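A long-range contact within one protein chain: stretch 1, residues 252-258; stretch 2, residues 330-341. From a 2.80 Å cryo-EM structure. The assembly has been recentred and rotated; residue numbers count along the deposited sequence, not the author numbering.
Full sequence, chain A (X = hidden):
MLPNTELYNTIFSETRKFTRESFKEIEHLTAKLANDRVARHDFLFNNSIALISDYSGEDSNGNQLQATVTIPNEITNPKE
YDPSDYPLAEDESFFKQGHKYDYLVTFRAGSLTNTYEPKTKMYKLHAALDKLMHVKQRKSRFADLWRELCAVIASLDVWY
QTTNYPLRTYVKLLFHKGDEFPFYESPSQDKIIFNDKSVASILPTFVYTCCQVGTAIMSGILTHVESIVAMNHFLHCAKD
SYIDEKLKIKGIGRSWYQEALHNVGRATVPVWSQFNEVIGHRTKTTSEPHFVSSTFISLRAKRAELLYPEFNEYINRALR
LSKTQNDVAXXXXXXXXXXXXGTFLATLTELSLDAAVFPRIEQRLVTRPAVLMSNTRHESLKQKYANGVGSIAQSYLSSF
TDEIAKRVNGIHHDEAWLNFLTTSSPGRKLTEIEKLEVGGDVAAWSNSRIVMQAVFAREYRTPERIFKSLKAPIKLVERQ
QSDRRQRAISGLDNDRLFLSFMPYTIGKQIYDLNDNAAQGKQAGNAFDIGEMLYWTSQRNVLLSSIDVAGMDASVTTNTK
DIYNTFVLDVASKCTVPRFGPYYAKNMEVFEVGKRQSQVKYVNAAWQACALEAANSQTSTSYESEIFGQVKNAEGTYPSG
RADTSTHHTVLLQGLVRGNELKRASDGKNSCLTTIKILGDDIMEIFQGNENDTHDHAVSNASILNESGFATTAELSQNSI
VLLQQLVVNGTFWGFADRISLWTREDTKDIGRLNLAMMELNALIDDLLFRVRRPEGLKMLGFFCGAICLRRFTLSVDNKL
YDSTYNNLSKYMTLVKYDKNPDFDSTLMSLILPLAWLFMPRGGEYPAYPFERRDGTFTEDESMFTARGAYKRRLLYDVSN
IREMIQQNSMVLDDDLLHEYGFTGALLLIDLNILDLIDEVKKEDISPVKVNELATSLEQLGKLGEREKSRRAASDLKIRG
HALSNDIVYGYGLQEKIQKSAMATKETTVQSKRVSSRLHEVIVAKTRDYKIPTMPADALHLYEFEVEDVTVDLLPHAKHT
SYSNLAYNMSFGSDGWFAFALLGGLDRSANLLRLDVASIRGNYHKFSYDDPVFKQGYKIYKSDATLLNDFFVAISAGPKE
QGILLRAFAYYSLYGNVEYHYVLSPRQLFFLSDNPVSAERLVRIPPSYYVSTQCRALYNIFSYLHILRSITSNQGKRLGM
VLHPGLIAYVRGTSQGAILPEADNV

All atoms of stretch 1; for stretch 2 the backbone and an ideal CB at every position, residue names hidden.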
# COMPACT_ATOMS: atom_id res chain seq x y z
N ILE A 252 17.35 -2.35 -22.41
CA ILE A 252 18.42 -2.58 -23.38
C ILE A 252 19.41 -1.44 -23.37
O ILE A 252 20.63 -1.65 -23.40
CB ILE A 252 17.81 -2.79 -24.78
CG1 ILE A 252 16.97 -4.06 -24.82
CG2 ILE A 252 18.87 -2.86 -25.85
CD1 ILE A 252 16.16 -4.16 -26.08
N GLY A 253 18.92 -0.21 -23.27
CA GLY A 253 19.78 0.96 -23.22
C GLY A 253 20.54 1.17 -21.94
O GLY A 253 21.31 2.13 -21.84
N ARG A 254 20.37 0.30 -20.95
CA ARG A 254 21.06 0.39 -19.67
C ARG A 254 22.00 -0.78 -19.40
O ARG A 254 23.06 -0.57 -18.82
CB ARG A 254 20.05 0.47 -18.53
CG ARG A 254 19.34 1.80 -18.38
CD ARG A 254 18.19 1.64 -17.39
NE ARG A 254 17.58 2.90 -16.98
CZ ARG A 254 16.61 3.51 -17.64
NH1 ARG A 254 16.13 3.00 -18.76
NH2 ARG A 254 16.13 4.65 -17.18
N SER A 255 21.64 -1.99 -19.83
CA SER A 255 22.29 -3.22 -19.39
C SER A 255 23.63 -3.50 -20.07
O SER A 255 24.20 -4.57 -19.85
CB SER A 255 21.34 -4.40 -19.62
OG SER A 255 21.09 -4.60 -21.00
N TRP A 256 24.15 -2.57 -20.87
CA TRP A 256 25.44 -2.72 -21.52
C TRP A 256 26.62 -2.53 -20.58
O TRP A 256 27.76 -2.86 -20.96
CB TRP A 256 25.55 -1.71 -22.67
CG TRP A 256 25.33 -0.31 -22.20
CD1 TRP A 256 24.15 0.35 -22.12
CD2 TRP A 256 26.33 0.59 -21.70
NE1 TRP A 256 24.34 1.60 -21.61
CE2 TRP A 256 25.67 1.78 -21.34
CE3 TRP A 256 27.71 0.51 -21.52
CZ2 TRP A 256 26.34 2.87 -20.81
CZ3 TRP A 256 28.37 1.60 -21.00
CH2 TRP A 256 27.69 2.76 -20.65
N TYR A 257 26.39 -1.98 -19.38
CA TYR A 257 27.50 -1.53 -18.54
C TYR A 257 28.29 -2.70 -17.98
O TYR A 257 29.47 -2.54 -17.68
CB TYR A 257 26.99 -0.65 -17.39
CG TYR A 257 26.29 -1.37 -16.27
CD1 TYR A 257 24.96 -1.72 -16.37
CD2 TYR A 257 26.95 -1.64 -15.07
CE1 TYR A 257 24.32 -2.36 -15.34
CE2 TYR A 257 26.32 -2.28 -14.03
CZ TYR A 257 25.00 -2.64 -14.17
OH TYR A 257 24.35 -3.27 -13.14
N GLN A 258 27.66 -3.86 -17.87
CA GLN A 258 28.36 -5.05 -17.41
C GLN A 258 29.38 -5.51 -18.45
O GLN A 258 30.51 -5.87 -18.10
CB GLN A 258 27.34 -6.14 -17.11
CG GLN A 258 27.86 -7.33 -16.38
CD GLN A 258 26.74 -8.26 -15.99
OE1 GLN A 258 25.59 -8.04 -16.37
NE2 GLN A 258 27.05 -9.27 -15.21
N UNK A 330 30.38 7.12 -15.67
CA UNK A 330 29.95 8.36 -16.31
C UNK A 330 29.09 8.10 -17.53
O UNK A 330 28.04 8.74 -17.70
CB UNK A 330 31.17 9.20 -16.71
N UNK A 331 29.49 7.15 -18.39
CA UNK A 331 28.65 6.82 -19.53
C UNK A 331 27.34 6.17 -19.11
O UNK A 331 26.32 6.35 -19.78
CB UNK A 331 29.41 5.89 -20.49
N UNK A 332 27.33 5.44 -17.99
CA UNK A 332 26.09 4.84 -17.52
C UNK A 332 25.12 5.89 -17.01
O UNK A 332 23.92 5.80 -17.28
CB UNK A 332 26.38 3.82 -16.42
N UNK A 333 25.62 6.89 -16.28
CA UNK A 333 24.76 7.99 -15.86
C UNK A 333 24.24 8.79 -17.05
O UNK A 333 23.09 9.25 -17.04
CB UNK A 333 25.52 8.91 -14.90
N UNK A 334 25.07 8.93 -18.10
CA UNK A 334 24.61 9.58 -19.32
C UNK A 334 23.49 8.79 -19.99
O UNK A 334 22.49 9.38 -20.41
CB UNK A 334 25.78 9.76 -20.29
N UNK A 335 23.60 7.46 -20.06
CA UNK A 335 22.52 6.67 -20.65
C UNK A 335 21.28 6.62 -19.77
O UNK A 335 20.17 6.46 -20.28
CB UNK A 335 23.01 5.25 -20.93
N UNK A 336 21.44 6.76 -18.44
CA UNK A 336 20.27 6.94 -17.58
C UNK A 336 19.56 8.24 -17.89
O UNK A 336 18.32 8.30 -17.87
CB UNK A 336 20.68 6.91 -16.11
N UNK A 337 20.31 9.30 -18.17
CA UNK A 337 19.69 10.56 -18.58
C UNK A 337 19.11 10.46 -19.99
O UNK A 337 18.17 11.20 -20.32
CB UNK A 337 20.71 11.70 -18.51
N UNK A 338 19.64 9.58 -20.83
CA UNK A 338 19.16 9.47 -22.20
C UNK A 338 17.93 8.60 -22.33
O UNK A 338 17.16 8.77 -23.28
CB UNK A 338 20.27 8.92 -23.10
N UNK A 339 17.72 7.64 -21.43
CA UNK A 339 16.56 6.77 -21.55
C UNK A 339 15.41 7.14 -20.61
O UNK A 339 14.25 6.92 -20.96
CB UNK A 339 16.98 5.32 -21.29
N UNK A 340 15.70 7.68 -19.43
CA UNK A 340 14.64 8.10 -18.53
C UNK A 340 14.30 9.56 -18.79
O UNK A 340 15.16 10.38 -19.13
CB UNK A 340 15.05 7.89 -17.07
N UNK A 341 13.03 9.89 -18.60
CA UNK A 341 12.47 11.18 -18.97
C UNK A 341 12.23 12.10 -17.79
O UNK A 341 12.19 13.32 -17.97
CB UNK A 341 11.15 10.97 -19.72

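From 330 to 339 the backbone of stretch 2 is helical, so the directions of the CA-to-CB bonds sort its positions into those that meet stretch 1 and those that do not.

Position 330 points away, with nothing of stretch 1 within 5.5 Å of its ideal CB. Stretch 1 sets no requirement there; the residue is N330.

At 331 the bond points toward stretch 1, and the ideal CB lies 3.6 Å from W256 CH2. An apolar CB is favoured, and a large side chain fits if it turns outward from that ring. Y331 does this: its CB meets W256 CH2 at 3.6 Å, at the ring edge, while chi1 of -69° (m) leads the phenol away.

The bond at 332 runs sideways, its ideal CB 4.5 Å from W256 CZ2 and 4.6 Å from Y257 CB. Beyond lie the Y257 ring and the carbonyl of R254, within the R254–Y257 type I turn, so a long apolar or aromatic side chain would suit. Y332, with chi1 at -176° (t), brings its CE1 to 3.5 Å from Y257 CD1; the ring centroids are 4.7 Å apart and the planes inclined at 52°, an oblique pair. R254 O approaches the edge of the Y332 ring, 3.2 Å from CE1.

Positions 333 (away) and 334 (sideways) have no part of stretch 1 within 5.5 Å of the ideal CB; they are A333 and A334.

Position 335 points toward stretch 1, its ideal CB 3.7 Å from G253 O and 3.9 Å from W256 NE1. With the backbones this close (CA of 335 to R254 CA, 6.5 Å), a small side chain such as Ala, Ser or Cys is the natural choice. C335, chi1 -70° (m), places SG 3.5 Å from W256 CZ2, oblique to the indole.

At 336 the bond is sideways and R254 NE lies 5.1 Å from the ideal CB. Electrostatics alone would favour an acid or a neutral polar group, yet the residue is R336. Its NE comes within 3.2 Å of R254 NE; both are donors, so no hydrogen bond forms, and R254 NE lies over one face of the R336 guanidinium. R336 NH1 donates to Y332 OH (3.1 Å), anchoring the side chain within its own helix.

Position 337 points away and 338 is out of reach; A337 and M338 make no contact with stretch 1.

The bond at 339 points toward stretch 1, with R254 NH1 3.5 Å from the ideal CB and G253 nearby. A compact side chain, perhaps bearing an acceptor, would suit. T339, chi1 53° (p), donates from OG1 to C335 O (2.8 Å). The same OG1 lies over a face of the R254 guanidinium, 3.0 Å from NH1, where the angle is too poor for a hydrogen bond.

Position 340 leaves helical geometry (phi/psi -91/147), and its ideal CB is 3.4 Å from R254 NH2; polar residues would be suitable. N340 meets that nitrogen through CB. Position 341, out of reach, is D341.

Stretch 2 330-341: NYYAACRAMTND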
# COMPACT_ATOMS: atom_id res chain seq x y z
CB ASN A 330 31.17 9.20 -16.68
CG ASN A 330 31.93 9.69 -15.47
OD1 ASN A 330 31.35 10.06 -14.46
ND2 ASN A 330 33.25 9.69 -15.57
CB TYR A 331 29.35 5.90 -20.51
CG TYR A 331 30.51 6.49 -21.27
CD1 TYR A 331 30.32 7.58 -22.10
CD2 TYR A 331 31.75 5.88 -21.26
CE1 TYR A 331 31.36 8.10 -22.83
CE2 TYR A 331 32.80 6.39 -22.00
CZ TYR A 331 32.60 7.50 -22.77
OH TYR A 331 33.63 8.02 -23.51
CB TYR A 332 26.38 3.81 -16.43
CG TYR A 332 25.15 3.09 -15.96
CD1 TYR A 332 24.55 2.12 -16.75
CD2 TYR A 332 24.57 3.38 -14.73
CE1 TYR A 332 23.43 1.46 -16.33
CE2 TYR A 332 23.44 2.72 -14.31
CZ TYR A 332 22.88 1.76 -15.11
OH TYR A 332 21.75 1.11 -14.68
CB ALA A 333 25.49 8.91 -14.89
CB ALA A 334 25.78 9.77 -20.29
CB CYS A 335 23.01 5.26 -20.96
SG CYS A 335 24.19 5.22 -22.31
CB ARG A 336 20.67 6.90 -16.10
CG ARG A 336 21.19 5.57 -15.60
CD ARG A 336 20.13 4.55 -15.75
NE ARG A 336 19.01 4.76 -14.85
CZ ARG A 336 18.79 4.04 -13.76
NH1 ARG A 336 19.58 3.02 -13.49
NH2 ARG A 336 17.75 4.29 -12.99
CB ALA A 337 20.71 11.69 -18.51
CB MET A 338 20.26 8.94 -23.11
CG MET A 338 21.36 9.93 -23.38
SD MET A 338 22.71 9.28 -24.37
CE MET A 338 23.82 10.67 -24.30
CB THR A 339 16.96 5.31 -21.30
OG1 THR A 339 17.67 5.21 -20.06
CG2 THR A 339 17.83 4.79 -22.42
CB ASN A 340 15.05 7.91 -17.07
CG ASN A 340 13.88 8.05 -16.10
OD1 ASN A 340 12.74 8.29 -16.49
ND2 ASN A 340 14.17 7.91 -14.81
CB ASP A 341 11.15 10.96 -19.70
CG ASP A 341 10.72 12.14 -20.52
OD1 ASP A 341 11.50 13.10 -20.68
OD2 ASP A 341 9.57 12.12 -21.00
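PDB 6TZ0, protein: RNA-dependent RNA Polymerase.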